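Local coordinates for sarcolemmal membrane-associated protein (Homo sapiens, PDB 6AR0) that associates with the STRIPAK core to form the extended complex that dephosphorylates STK3 and inhibits Hippo signalling, this piece being its FHA domain, at residues R53-V58 with T72-G77. Sequence-based numbering, arbitrary orientation.
Sequences RNHALV and TKSSNG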
loop_
_atom_site.group_PDB
_atom_site.type_symbol
_atom_site.label_atom_id
_atom_site.label_comp_id
_atom_site.label_asym_id
_atom_site.label_seq_id
_atom_site.Cartn_x
_atom_site.Cartn_y
_atom_site.Cartn_z
ATOM N N ARG A 53 -11.159 3.482 4.354
ATOM C CA ARG A 53 -10.523 4.574 5.081
ATOM C C ARG A 53 -9.301 4.080 5.840
ATOM O O ARG A 53 -8.234 4.704 5.798
ATOM C CB ARG A 53 -11.524 5.206 6.048
ATOM C CG ARG A 53 -10.944 6.361 6.858
ATOM C CD ARG A 53 -11.941 6.931 7.858
ATOM N NE ARG A 53 -11.374 8.076 8.577
ATOM C CZ ARG A 53 -11.821 9.331 8.509
ATOM N NH1 ARG A 53 -12.878 9.653 7.770
ATOM N NH2 ARG A 53 -11.206 10.279 9.203
ATOM N N ASN A 54 -9.443 2.956 6.537
ATOM C CA ASN A 54 -8.350 2.309 7.256
ATOM C C ASN A 54 -8.094 0.985 6.546
ATOM O O ASN A 54 -8.599 -0.065 6.931
ATOM C CB ASN A 54 -8.713 2.104 8.713
ATOM C CG ASN A 54 -9.172 3.381 9.376
ATOM O OD1 ASN A 54 -8.476 4.389 9.344
ATOM N ND2 ASN A 54 -10.360 3.350 9.963
ATOM N N HIS A 55 -7.327 1.052 5.463
ATOM C CA HIS A 55 -7.215 -0.073 4.547
ATOM C C HIS A 55 -6.094 -1.034 4.939
ATOM O O HIS A 55 -6.296 -2.251 5.006
ATOM C CB HIS A 55 -7.003 0.474 3.133
ATOM C CG HIS A 55 -7.184 -0.546 2.068
ATOM N ND1 HIS A 55 -8.296 -0.582 1.257
ATOM C CD2 HIS A 55 -6.414 -1.598 1.717
ATOM C CE1 HIS A 55 -8.189 -1.609 0.438
ATOM N NE2 HIS A 55 -7.058 -2.240 0.697
ATOM N N ALA A 56 -4.912 -0.490 5.197
ATOM C CA ALA A 56 -3.748 -1.304 5.511
ATOM C C ALA A 56 -2.779 -0.447 6.315
ATOM O O ALA A 56 -3.010 0.741 6.561
ATOM C CB ALA A 56 -3.123 -1.886 4.236
ATOM N N LEU A 57 -1.698 -1.082 6.749
ATOM C CA LEU A 57 -0.658 -0.456 7.542
ATOM C C LEU A 57 0.677 -0.971 7.036
ATOM O O LEU A 57 0.818 -2.168 6.794
ATOM C CB LEU A 57 -0.866 -0.868 8.996
ATOM C CG LEU A 57 -0.125 -0.108 10.091
ATOM C CD1 LEU A 57 -0.540 1.354 10.131
ATOM C CD2 LEU A 57 -0.379 -0.772 11.427
ATOM N N VAL A 58 1.650 -0.073 6.861
ATOM C CA VAL A 58 2.987 -0.441 6.404
ATOM C C VAL A 58 4.015 0.094 7.392
ATOM O O VAL A 58 3.881 1.210 7.900
ATOM C CB VAL A 58 3.250 0.055 4.955
ATOM C CG1 VAL A 58 3.173 1.580 4.830
ATOM C CG2 VAL A 58 4.568 -0.461 4.431
ATOM N N THR A 72 -5.894 -4.114 7.333
ATOM C CA THR A 72 -6.647 -3.775 8.546
ATOM C C THR A 72 -8.156 -3.795 8.285
ATOM O O THR A 72 -8.867 -2.811 8.469
ATOM C CB THR A 72 -6.182 -2.426 9.093
ATOM O OG1 THR A 72 -6.383 -1.403 8.112
ATOM C CG2 THR A 72 -4.724 -2.458 9.466
ATOM N N LYS A 73 -8.652 -4.961 7.872
ATOM C CA LYS A 73 -10.078 -5.166 7.614
ATOM C C LYS A 73 -10.569 -4.350 6.418
ATOM O O LYS A 73 -11.661 -3.780 6.452
ATOM C CB LYS A 73 -10.935 -4.886 8.857
ATOM C CG LYS A 73 -10.464 -5.622 10.096
ATOM C CD LYS A 73 -11.440 -5.480 11.247
ATOM C CE LYS A 73 -10.928 -6.185 12.496
ATOM N NZ LYS A 73 -9.751 -5.499 13.103
ATOM N N SER A 74 -9.781 -4.302 5.347
ATOM C CA SER A 74 -10.233 -3.608 4.152
ATOM C C SER A 74 -11.437 -4.333 3.569
ATOM O O SER A 74 -11.559 -5.559 3.652
ATOM C CB SER A 74 -9.132 -3.536 3.091
ATOM O OG SER A 74 -8.963 -4.775 2.423
ATOM N N SER A 75 -12.320 -3.564 2.936
ATOM C CA SER A 75 -13.460 -4.170 2.264
ATOM C C SER A 75 -13.037 -4.953 1.033
ATOM O O SER A 75 -13.563 -6.049 0.788
ATOM C CB SER A 75 -14.467 -3.096 1.869
ATOM O OG SER A 75 -14.922 -2.388 3.005
ATOM N N ASN A 76 -12.102 -4.413 0.239
ATOM C CA ASN A 76 -11.856 -4.927 -1.107
ATOM C C ASN A 76 -10.501 -5.588 -1.308
ATOM O O ASN A 76 -10.219 -6.054 -2.427
ATOM C CB ASN A 76 -12.073 -3.832 -2.153
ATOM C CG ASN A 76 -13.513 -3.397 -2.222
ATOM O OD1 ASN A 76 -14.430 -4.222 -2.150
ATOM N ND2 ASN A 76 -13.727 -2.099 -2.347
ATOM N N GLY A 77 -9.653 -5.632 -0.293
ATOM C CA GLY A 77 -8.479 -6.481 -0.362
ATOM C C GLY A 77 -7.165 -5.722 -0.448
ATOM O O GLY A 77 -7.098 -4.576 -0.906
HETATM O O HOH W 1 -11.178 -1.048 7.354
HETATM O O HOH W 2 -5.316 1.119 8.250
#
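The imidazole of His-55 lies flat against the methylene of Ser-74, whose CB sits 3.4 Å from the ring centroid and almost on its normal (8° off), a CH-pi contact over one face. The ring gets there with CG anti to the backbone N (chi1 -167°), its outer end led toward the 72-77 loop although the CB bond points away from it. At the edge, NE2 donates to Gly-77 O at 2.8 Å, the acceptor nearly in the ring plane, while ND1 is engaged by the backbone N of Ser-52. With both nitrogens held and a face covered, the buried ring has little freedom to turn. Ser-74 OG, lying above the NE2 end of the ring, accepts from Gly-77 N, an ST motif, and also bonds to Asp-71.

Closer to strand 56-61, Thr-72 N donates to His-55 O at 3.0 Å, extending the antiparallel pairing with strand 66-71 beside a classic beta bulge at His-55 and Ala-56 opposite Ile-30. Thr-72 OG1 lies 2.8 Å from Asn-54 O, at best a weak bond whose proton could go to another acceptor, and a water joins that hydroxyl to Ala-56 O.

The serine and histidine of the FHA signature, S-x-x-H, are here Ser-52 and His-55; as in relatives, the histidine probably braces the phosphopeptide-binding loops instead of touching phosphate. An alanine in place of His-55 would probably leave Gly-77 O without its donor and open a gap beneath Ser-74 CB. Because ND1 accepts while NE2 donates, the contact is consistent with a neutral imidazole protonated on NE2, joining two loops through one ring.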